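Long-range contacts in copper-containing nitrite reductase (Thermus scotoductus, PDB 6HBE), which probably reduces nitrite to nitric oxide with electrons from cytochrome c, working as a copper-containing homotrimer: residues Y142-E147 / I221-Y226; P152-Y157 / I192-G197; G197-I202 / V250-V255. All coordinates share one frame; numbering follows the deposited sequence.

Contact 1: residues Y142-E147 / I221-Y226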
loop_
_atom_site.group_PDB
_atom_site.type_symbol
_atom_site.label_atom_id
_atom_site.label_comp_id
_atom_site.label_asym_id
_atom_site.label_seq_id
_atom_site.Cartn_x
_atom_site.Cartn_y
_atom_site.Cartn_z
ATOM N N TYR C 142 25.846 3.032 -23.111
ATOM C CA TYR C 142 24.733 2.069 -23.016
ATOM C C TYR C 142 24.646 1.266 -24.326
ATOM O O TYR C 142 25.133 1.708 -25.382
ATOM C CB TYR C 142 23.387 2.803 -22.718
ATOM C CG TYR C 142 23.325 3.482 -21.342
ATOM C CD1 TYR C 142 23.142 2.733 -20.167
ATOM C CD2 TYR C 142 23.428 4.861 -21.222
ATOM C CE1 TYR C 142 23.088 3.359 -18.916
ATOM C CE2 TYR C 142 23.376 5.496 -19.986
ATOM C CZ TYR C 142 23.203 4.753 -18.832
ATOM O OH TYR C 142 23.167 5.414 -17.617
ATOM N N ARG C 143 24.040 0.086 -24.262
ATOM C CA ARG C 143 24.091 -0.870 -25.364
ATOM C C ARG C 143 23.514 -0.380 -26.708
ATOM O O ARG C 143 24.147 -0.605 -27.762
ATOM C CB ARG C 143 23.466 -2.193 -24.924
ATOM C CG ARG C 143 23.387 -3.256 -25.997
ATOM C CD ARG C 143 23.115 -4.617 -25.394
ATOM N NE ARG C 143 22.466 -5.486 -26.354
ATOM C CZ ARG C 143 22.019 -6.702 -26.085
ATOM N NH1 ARG C 143 22.185 -7.234 -24.880
ATOM N NH2 ARG C 143 21.402 -7.390 -27.038
ATOM N N MET C 144 22.349 0.284 -26.699
ATOM C CA MET C 144 21.739 0.775 -27.942
ATOM C C MET C 144 22.553 1.918 -28.578
ATOM O O MET C 144 22.602 2.036 -29.801
ATOM C CB MET C 144 20.271 1.212 -27.756
ATOM C CG MET C 144 19.513 1.436 -29.082
ATOM S SD MET C 144 17.742 1.819 -28.859
ATOM C CE MET C 144 17.105 0.181 -28.479
ATOM N N GLU C 145 23.175 2.773 -27.770
ATOM C CA GLU C 145 24.103 3.784 -28.315
ATOM C C GLU C 145 25.303 3.109 -28.988
ATOM O O GLU C 145 25.662 3.459 -30.109
ATOM C CB GLU C 145 24.591 4.761 -27.244
ATOM C CG GLU C 145 25.675 5.735 -27.744
ATOM C CD GLU C 145 25.812 7.025 -26.930
ATOM O OE1 GLU C 145 25.083 7.256 -25.933
ATOM O OE2 GLU C 145 26.673 7.846 -27.313
ATOM N N ARG C 146 25.898 2.135 -28.323
ATOM C CA ARG C 146 27.038 1.405 -28.892
ATOM C C ARG C 146 26.633 0.769 -30.223
ATOM O O ARG C 146 27.274 1.031 -31.247
ATOM C CB ARG C 146 27.583 0.351 -27.919
ATOM C CG ARG C 146 28.766 -0.441 -28.478
ATOM C CD ARG C 146 29.410 -1.423 -27.495
ATOM N NE ARG C 146 28.521 -2.529 -27.105
ATOM C CZ ARG C 146 27.893 -2.687 -25.932
ATOM N NH1 ARG C 146 28.004 -1.810 -24.934
ATOM N NH2 ARG C 146 27.120 -3.757 -25.759
ATOM N N GLU C 147 25.557 -0.025 -30.201
ATOM C CA GLU C 147 25.025 -0.709 -31.398
ATOM C C GLU C 147 24.659 0.196 -32.573
ATOM O O GLU C 147 24.893 -0.182 -33.716
ATOM C CB GLU C 147 23.812 -1.603 -31.046
ATOM C CG GLU C 147 24.175 -2.846 -30.216
ATOM C CD GLU C 147 22.962 -3.616 -29.699
ATOM O OE1 GLU C 147 21.822 -3.120 -29.766
ATOM O OE2 GLU C 147 23.127 -4.741 -29.232
ATOM N N ILE C 221 7.553 -2.323 -26.106
ATOM C CA ILE C 221 8.261 -3.238 -25.202
ATOM C C ILE C 221 9.657 -2.667 -25.103
ATOM O O ILE C 221 10.323 -2.545 -26.139
ATOM C CB ILE C 221 8.284 -4.700 -25.765
ATOM C CG1 ILE C 221 6.851 -5.243 -25.842
ATOM C CG2 ILE C 221 9.111 -5.634 -24.900
ATOM C CD1 ILE C 221 6.697 -6.627 -26.449
ATOM N N PHE C 222 10.091 -2.298 -23.887
ATOM C CA PHE C 222 11.391 -1.661 -23.678
ATOM C C PHE C 222 12.510 -2.631 -24.052
ATOM O O PHE C 222 12.565 -3.768 -23.573
ATOM C CB PHE C 222 11.603 -1.167 -22.221
ATOM C CG PHE C 222 10.560 -0.187 -21.727
ATOM C CD1 PHE C 222 10.200 0.907 -22.483
ATOM C CD2 PHE C 222 9.996 -0.340 -20.475
ATOM C CE1 PHE C 222 9.263 1.832 -22.021
ATOM C CE2 PHE C 222 9.049 0.569 -20.005
ATOM C CZ PHE C 222 8.699 1.671 -20.772
ATOM N N GLU C 223 13.415 -2.178 -24.912
ATOM C CA GLU C 223 14.439 -3.074 -25.448
ATOM C C GLU C 223 15.514 -3.397 -24.411
ATOM O O GLU C 223 15.841 -4.578 -24.192
ATOM C CB GLU C 223 15.042 -2.486 -26.718
ATOM C CG GLU C 223 13.943 -2.105 -27.730
ATOM C CD GLU C 223 14.443 -1.894 -29.129
ATOM O OE1 GLU C 223 15.233 -2.738 -29.604
ATOM O OE2 GLU C 223 14.039 -0.888 -29.750
ATOM N N TYR C 224 16.074 -2.354 -23.801
ATOM C CA TYR C 224 17.119 -2.502 -22.775
ATOM C C TYR C 224 16.812 -1.575 -21.600
ATOM O O TYR C 224 16.478 -0.434 -21.818
ATOM C CB TYR C 224 18.503 -2.118 -23.327
ATOM C CG TYR C 224 18.908 -2.783 -24.632
ATOM C CD1 TYR C 224 18.855 -4.170 -24.790
ATOM C CD2 TYR C 224 19.403 -2.017 -25.702
ATOM C CE1 TYR C 224 19.227 -4.786 -25.996
ATOM C CE2 TYR C 224 19.782 -2.622 -26.919
ATOM C CZ TYR C 224 19.688 -4.002 -27.060
ATOM O OH TYR C 224 20.081 -4.590 -28.254
ATOM N N MET C 225 16.978 -2.059 -20.371
ATOM C CA MET C 225 16.832 -1.245 -19.166
ATOM C C MET C 225 18.005 -1.499 -18.225
ATOM O O MET C 225 18.523 -2.590 -18.178
ATOM C CB MET C 225 15.529 -1.559 -18.423
ATOM C CG MET C 225 14.332 -1.810 -19.300
ATOM S SD MET C 225 12.742 -1.764 -18.451
ATOM C CE MET C 225 12.983 -3.014 -17.200
ATOM N N TYR C 226 18.367 -0.484 -17.448
ATOM C CA TYR C 226 19.498 -0.549 -16.535
ATOM C C TYR C 226 19.048 -0.130 -15.143
ATOM O O TYR C 226 18.716 1.039 -14.925
ATOM C CB TYR C 226 20.630 0.346 -17.057
ATOM C CG TYR C 226 20.953 0.075 -18.513
ATOM C CD1 TYR C 226 20.284 0.754 -19.537
ATOM C CD2 TYR C 226 21.917 -0.869 -18.873
ATOM C CE1 TYR C 226 20.566 0.490 -20.881
ATOM C CE2 TYR C 226 22.204 -1.134 -20.205
ATOM C CZ TYR C 226 21.543 -0.459 -21.204
ATOM O OH TYR C 226 21.823 -0.718 -22.529
#
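Helix 143-148, short and with Y142 at its N-cap position, sits over one face of a β-sheet in the second cupredoxin-like domain, where strand 222-227 turns two tyrosines toward it. Both Y224 and Y226 have CG anti to the carbonyl carbon, which aims their rings at the first turn of the helix. The Y226 hydroxyl receives the backbone N-H of R143 (N to OH 2.9 Å, 150° at the hydrogen), so an amide of the first turn is satisfied by a side chain of the sheet; the same hydroxyl also bonds E252. Over the Y226 ring, CD1 of Y142 stands above the centre in an edge-to-face pair, with centroids 4.8 Å apart and planes at 51°. The Y142 hydroxyl is held by the carbonyl of G229. An alanine in place of Y226 would probably leave the R143 amide without this acceptor and Y142 without the face it packs on. Two residues back along the strand, Y224 is crossed by the extended chain of R143 (CG anti to N, chi1 177°), whose CD makes a CH-pi contact 4.0 Å from the ring centroid. The Y224 hydroxyl meets E147 tip to tip, donating to the syn lone pair of OE1 at 2.7 Å, while R143 NE forms a salt bridge with E147 OE2 at 3.0 Å. Through E147 the arginine is thus tied down across the ring. M144 bends at chi3 and sets its CE 3.4 Å from CD of E223, whose carboxylate forms a salt bridge with R254. E223 and Y224 form a classic β-bulge opposite E252.

Contact 2: residues P152-Y157 / I192-G197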
loop_
_atom_site.group_PDB
_atom_site.type_symbol
_atom_site.label_atom_id
_atom_site.label_comp_id
_atom_site.label_asym_id
_atom_site.label_seq_id
_atom_site.Cartn_x
_atom_site.Cartn_y
_atom_site.Cartn_z
ATOM N N PRO C 152 21.118 9.336 -28.417
ATOM C CA PRO C 152 19.666 9.351 -28.564
ATOM C C PRO C 152 19.183 10.472 -29.461
ATOM O O PRO C 152 19.778 11.545 -29.451
ATOM C CB PRO C 152 19.162 9.605 -27.136
ATOM C CG PRO C 152 20.256 9.136 -26.237
ATOM C CD PRO C 152 21.549 9.331 -27.004
ATOM N N ASP C 153 18.105 10.236 -30.196
ATOM C CA ASP C 153 17.394 11.301 -30.878
ATOM C C ASP C 153 16.661 12.237 -29.917
ATOM O O ASP C 153 16.557 13.411 -30.191
ATOM C CB ASP C 153 16.427 10.712 -31.917
ATOM C CG ASP C 153 17.163 9.916 -33.003
ATOM O OD1 ASP C 153 18.057 10.491 -33.648
ATOM O OD2 ASP C 153 16.898 8.719 -33.186
ATOM N N LEU C 154 16.152 11.723 -28.789
ATOM C CA LEU C 154 15.604 12.568 -27.722
ATOM C C LEU C 154 15.811 11.878 -26.348
ATOM O O LEU C 154 15.584 10.669 -26.216
ATOM C CB LEU C 154 14.118 12.830 -27.966
ATOM C CG LEU C 154 13.357 13.792 -27.055
ATOM C CD1 LEU C 154 13.890 15.232 -27.042
ATOM C CD2 LEU C 154 11.904 13.788 -27.470
ATOM N N LYS C 155 16.263 12.663 -25.365
ATOM C CA LYS C 155 16.346 12.237 -23.953
ATOM C C LYS C 155 15.151 12.794 -23.195
ATOM O O LYS C 155 14.808 13.969 -23.345
ATOM C CB LYS C 155 17.640 12.733 -23.326
ATOM C CG LYS C 155 18.889 12.076 -23.909
ATOM C CD LYS C 155 20.140 12.688 -23.287
ATOM C CE LYS C 155 21.393 11.880 -23.637
ATOM N NZ LYS C 155 22.597 12.476 -23.000
ATOM N N LEU C 156 14.542 11.945 -22.361
ATOM C CA LEU C 156 13.379 12.297 -21.569
ATOM C C LEU C 156 13.750 11.981 -20.108
ATOM O O LEU C 156 14.103 10.840 -19.811
ATOM C CB LEU C 156 12.182 11.461 -21.981
ATOM C CG LEU C 156 11.724 11.538 -23.449
ATOM C CD1 LEU C 156 10.527 10.631 -23.640
ATOM C CD2 LEU C 156 11.351 12.963 -23.846
ATOM N N TYR C 157 13.686 12.991 -19.246
ATOM C CA TYR C 157 13.975 12.861 -17.805
ATOM C C TYR C 157 12.663 13.011 -17.038
ATOM O O TYR C 157 11.978 14.062 -17.143
ATOM C CB TYR C 157 15.003 13.897 -17.373
ATOM C CG TYR C 157 16.365 13.846 -18.081
ATOM C CD1 TYR C 157 16.596 14.592 -19.244
ATOM C CD2 TYR C 157 17.434 13.170 -17.542
ATOM C CE1 TYR C 157 17.834 14.619 -19.870
ATOM C CE2 TYR C 157 18.683 13.197 -18.148
ATOM C CZ TYR C 157 18.871 13.927 -19.335
ATOM O OH TYR C 157 20.095 13.966 -19.978
ATOM N N ILE C 192 4.325 15.019 -25.757
ATOM C CA ILE C 192 5.752 15.090 -26.136
ATOM C C ILE C 192 5.973 14.644 -27.613
ATOM O O ILE C 192 5.685 13.490 -27.962
ATOM C CB ILE C 192 6.605 14.243 -25.181
ATOM C CG1 ILE C 192 6.542 14.788 -23.749
ATOM C CG2 ILE C 192 8.057 14.149 -25.664
ATOM C CD1 ILE C 192 7.036 13.804 -22.692
ATOM N N PRO C 193 6.426 15.556 -28.504
ATOM C CA PRO C 193 6.555 15.138 -29.915
ATOM C C PRO C 193 7.743 14.204 -30.130
ATOM O O PRO C 193 8.824 14.486 -29.650
ATOM C CB PRO C 193 6.778 16.483 -30.675
ATOM C CG PRO C 193 6.257 17.546 -29.741
ATOM C CD PRO C 193 6.604 17.015 -28.362
ATOM N N VAL C 194 7.511 13.097 -30.840
ATOM C CA VAL C 194 8.548 12.148 -31.247
ATOM C C VAL C 194 8.272 11.719 -32.696
ATOM O O VAL C 194 7.210 11.992 -33.228
ATOM C CB VAL C 194 8.603 10.894 -30.319
ATOM C CG1 VAL C 194 8.834 11.305 -28.844
ATOM C CG2 VAL C 194 7.386 9.986 -30.479
ATOM N N ARG C 195 9.241 11.065 -33.316
ATOM C CA ARG C 195 9.094 10.497 -34.665
ATOM C C ARG C 195 9.166 8.959 -34.633
ATOM O O ARG C 195 10.009 8.387 -33.908
ATOM C CB ARG C 195 10.227 10.971 -35.581
ATOM C CG ARG C 195 10.354 12.479 -35.728
ATOM C CD ARG C 195 11.468 12.817 -36.727
ATOM N NE ARG C 195 11.726 14.253 -36.749
ATOM C CZ ARG C 195 12.907 14.835 -37.003
ATOM N NH1 ARG C 195 14.006 14.121 -37.286
ATOM N NH2 ARG C 195 12.996 16.167 -36.953
ATOM N N PRO C 196 8.366 8.282 -35.487
ATOM C CA PRO C 196 8.569 6.852 -35.698
ATOM C C PRO C 196 10.016 6.554 -36.059
ATOM O O PRO C 196 10.628 7.353 -36.785
ATOM C CB PRO C 196 7.623 6.523 -36.859
ATOM C CG PRO C 196 6.567 7.556 -36.785
ATOM C CD PRO C 196 7.269 8.808 -36.331
ATOM N N GLY C 197 10.566 5.476 -35.499
ATOM C CA GLY C 197 11.989 5.142 -35.618
ATOM C C GLY C 197 12.964 5.861 -34.686
ATOM O O GLY C 197 14.109 5.480 -34.637
#
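In the β-sandwich of the second cupredoxin-like domain, strands 154-163 and 192-194 belong to different sheets and face each other across the hydrophobic interior. The axes of segments 154-157 and 192-194 approach to 9.7 Å and run roughly antiparallel, at 154°, a separation bridged by side chains. L154 and L156 both point toward the opposite strand, but their first torsions differ. L154 has CG anti to the backbone N (chi1 -174°), and its CD2 is the bump that enters the shallow hollow formed by CG2 of I192, the carbonyl of P193 and CG1 of V194. The P193 oxygen is the nearest wall, 3.8 Å from L154 CD2. V194 closes another side of that hollow, crossing L154 at about a right angle with its CG1 4.2 Å from CD2. L156, with CG anti to the carbonyl carbon, instead meets I192 tip to tip. L280 of strand 277-282, next to 192-194 in its sheet, packs on both L156 and I192, while L200, on the strand neighbouring 154-163 in the same sheet, lies against L154. I192 CG2 is shared by the two leucines, 4.3 Å from CD2 of L154 and 3.9 Å from CD2 of L156.

Contact 3: residues G197-I202 / V250-V255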
loop_
_atom_site.group_PDB
_atom_site.type_symbol
_atom_site.label_atom_id
_atom_site.label_comp_id
_atom_site.label_asym_id
_atom_site.label_seq_id
_atom_site.Cartn_x
_atom_site.Cartn_y
_atom_site.Cartn_z
ATOM N N GLY C 197 10.566 5.476 -35.499
ATOM C CA GLY C 197 11.989 5.142 -35.618
ATOM C C GLY C 197 12.964 5.861 -34.686
ATOM O O GLY C 197 14.109 5.480 -34.637
ATOM N N ASP C 198 12.560 6.908 -33.954
ATOM C CA ASP C 198 13.491 7.590 -33.010
ATOM C C ASP C 198 14.071 6.631 -31.959
ATOM O O ASP C 198 13.331 5.776 -31.388
ATOM C CB ASP C 198 12.766 8.693 -32.202
ATOM C CG ASP C 198 12.730 10.026 -32.882
ATOM O OD1 ASP C 198 13.441 10.250 -33.895
ATOM O OD2 ASP C 198 11.947 10.873 -32.381
ATOM N N TYR C 199 15.362 6.787 -31.684
ATOM C CA TYR C 199 16.000 6.180 -30.508
ATOM C C TYR C 199 15.781 7.102 -29.292
ATOM O O TYR C 199 16.368 8.197 -29.213
ATOM C CB TYR C 199 17.487 5.913 -30.799
ATOM C CG TYR C 199 18.425 5.695 -29.619
ATOM C CD1 TYR C 199 17.984 5.172 -28.377
ATOM C CD2 TYR C 199 19.799 5.968 -29.756
ATOM C CE1 TYR C 199 18.864 4.994 -27.323
ATOM C CE2 TYR C 199 20.687 5.780 -28.695
ATOM C CZ TYR C 199 20.223 5.273 -27.491
ATOM O OH TYR C 199 21.123 5.095 -26.460
ATOM N N LEU C 200 14.909 6.667 -28.367
ATOM C CA LEU C 200 14.672 7.396 -27.112
ATOM C C LEU C 200 15.491 6.826 -25.959
ATOM O O LEU C 200 15.629 5.609 -25.848
ATOM C CB LEU C 200 13.177 7.361 -26.732
ATOM C CG LEU C 200 12.177 7.879 -27.771
ATOM C CD1 LEU C 200 10.770 7.892 -27.182
ATOM C CD2 LEU C 200 12.491 9.274 -28.318
ATOM N N ARG C 201 16.016 7.700 -25.094
ATOM C CA ARG C 201 16.587 7.260 -23.799
ATOM C C ARG C 201 15.840 7.976 -22.652
ATOM O O ARG C 201 15.774 9.202 -22.622
ATOM C CB ARG C 201 18.110 7.450 -23.727
ATOM C CG ARG C 201 18.789 6.697 -22.560
ATOM C CD ARG C 201 20.222 6.296 -22.905
ATOM N NE ARG C 201 21.153 7.419 -22.797
ATOM C CZ ARG C 201 22.209 7.668 -23.595
ATOM N NH1 ARG C 201 22.522 6.899 -24.638
ATOM N NH2 ARG C 201 22.970 8.720 -23.321
ATOM N N ILE C 202 15.261 7.186 -21.732
ATOM C CA ILE C 202 14.385 7.687 -20.659
ATOM C C ILE C 202 15.179 7.515 -19.353
ATOM O O ILE C 202 15.751 6.449 -19.103
ATOM C CB ILE C 202 13.041 6.914 -20.604
ATOM C CG1 ILE C 202 12.287 7.044 -21.944
ATOM C CG2 ILE C 202 12.149 7.418 -19.458
ATOM C CD1 ILE C 202 11.184 6.023 -22.134
ATOM N N VAL C 250 17.487 3.614 -16.251
ATOM C CA VAL C 250 17.643 4.140 -17.638
ATOM C C VAL C 250 17.051 3.112 -18.629
ATOM O O VAL C 250 17.272 1.914 -18.487
ATOM C CB VAL C 250 19.119 4.463 -17.973
ATOM C CG1 VAL C 250 19.306 4.818 -19.437
ATOM C CG2 VAL C 250 19.591 5.625 -17.115
ATOM N N ILE C 251 16.242 3.582 -19.579
ATOM C CA ILE C 251 15.539 2.723 -20.537
ATOM C C ILE C 251 15.903 3.205 -21.971
ATOM O O ILE C 251 15.853 4.399 -22.249
ATOM C CB ILE C 251 14.019 2.831 -20.290
ATOM C CG1 ILE C 251 13.655 2.233 -18.908
ATOM C CG2 ILE C 251 13.202 2.181 -21.402
ATOM C CD1 ILE C 251 12.322 2.759 -18.377
ATOM N N GLU C 252 16.276 2.268 -22.845
ATOM C CA GLU C 252 16.482 2.518 -24.279
ATOM C C GLU C 252 15.383 1.801 -25.086
ATOM O O GLU C 252 15.153 0.609 -24.880
ATOM C CB GLU C 252 17.867 1.988 -24.686
ATOM C CG GLU C 252 19.030 2.699 -24.027
ATOM C CD GLU C 252 20.383 2.158 -24.504
ATOM O OE1 GLU C 252 20.643 0.961 -24.364
ATOM O OE2 GLU C 252 21.185 2.947 -25.033
ATOM N N TRP C 253 14.703 2.529 -25.974
ATOM C CA TRP C 253 13.612 2.006 -26.769
ATOM C C TRP C 253 13.543 2.801 -28.080
ATOM O O TRP C 253 13.672 4.025 -28.070
ATOM C CB TRP C 253 12.267 2.141 -25.973
ATOM C CG TRP C 253 10.978 1.759 -26.710
ATOM C CD1 TRP C 253 10.621 0.520 -27.171
ATOM C CD2 TRP C 253 9.859 2.617 -26.983
ATOM N NE1 TRP C 253 9.382 0.573 -27.771
ATOM C CE2 TRP C 253 8.900 1.849 -27.675
ATOM C CE3 TRP C 253 9.618 3.981 -26.793
ATOM C CZ2 TRP C 253 7.680 2.383 -28.106
ATOM C CZ3 TRP C 253 8.405 4.508 -27.221
ATOM C CH2 TRP C 253 7.462 3.713 -27.884
ATOM N N ARG C 254 13.332 2.102 -29.190
ATOM C CA ARG C 254 13.001 2.746 -30.472
ATOM C C ARG C 254 11.511 2.840 -30.674
ATOM O O ARG C 254 10.794 1.867 -30.459
ATOM C CB ARG C 254 13.637 2.001 -31.639
ATOM C CG ARG C 254 15.136 2.258 -31.684
ATOM C CD ARG C 254 15.877 1.295 -32.570
ATOM N NE ARG C 254 15.905 -0.059 -32.026
ATOM C CZ ARG C 254 16.765 -1.006 -32.400
ATOM N NH1 ARG C 254 17.693 -0.765 -33.323
ATOM N NH2 ARG C 254 16.698 -2.212 -31.852
ATOM N N VAL C 255 11.051 4.006 -31.104
ATOM C CA VAL C 255 9.646 4.214 -31.422
ATOM C C VAL C 255 9.383 3.328 -32.670
ATOM O O VAL C 255 10.122 3.459 -33.674
ATOM C CB VAL C 255 9.312 5.690 -31.727
ATOM C CG1 VAL C 255 7.833 5.855 -32.024
ATOM C CG2 VAL C 255 9.662 6.630 -30.571
#
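Y199 has CG anti to its backbone N (chi1 162°), whereas E252 has CG anti to its carbonyl carbon and an extended chain beyond it; the two cross obliquely on the helix-covered face of the sheet. There the Y199 hydroxyl donates to the anti lone pair of E252 OE2 at 2.6 Å, and R201, bent at chi3, gives that hydroxyl an N-H from NH1 at 2.9 Å. R201 NH1 is also salt-bridged to E145, and the other E252 oxygen, OE1, is bonded by the M144 amide, besides Y226, so the buried carboxylate is gripped from several directions and would probably be stabilised as an anion. The backbones beneath are adjacent antiparallel strands in a β-sandwich sheet of the second cupredoxin-like domain. L200 with W253 and I202 with I251 are hydrogen-bonded pairs, while Y199 with R254 and R201 with E252 are non-hydrogen-bonded. I202 N reaches I251 O at 2.9 Å in a nearly straight bond (168°). On the sandwich-interior face, L200 CD1 touches V255 CG2 at 3.8 Å and lies alongside the W253 indole, whose NE1 bonds N83 of a neighbouring subunit. Just ahead of strand 199-208, G197, with positive phi, directs its N-H to V255 O at 2.8 Å from above the carbonyl plane.

Overall arrangement
Contact 3 is the hub, its strands lying side by side in the sheet that contacts 1 and 2 both reach. Strand 222-227 of contact 1 flanks strand 248-254, and R254 NH2 forms a salt bridge with E223 OE1 there at 2.7 Å. On the other flank strand 154-163 of contact 2 pairs with strand 199-208, L156 N lying 3.0 Å from R201 O. Contact 1 covers one sheet face and contact 2 spans the sandwich from the other; their centres are about 14 Å apart, against about 8 and 7 Å from that of contact 3. All three lie away from the copper and calcium sites, although the W253 side chain is about 13 Å from a bound copper ion.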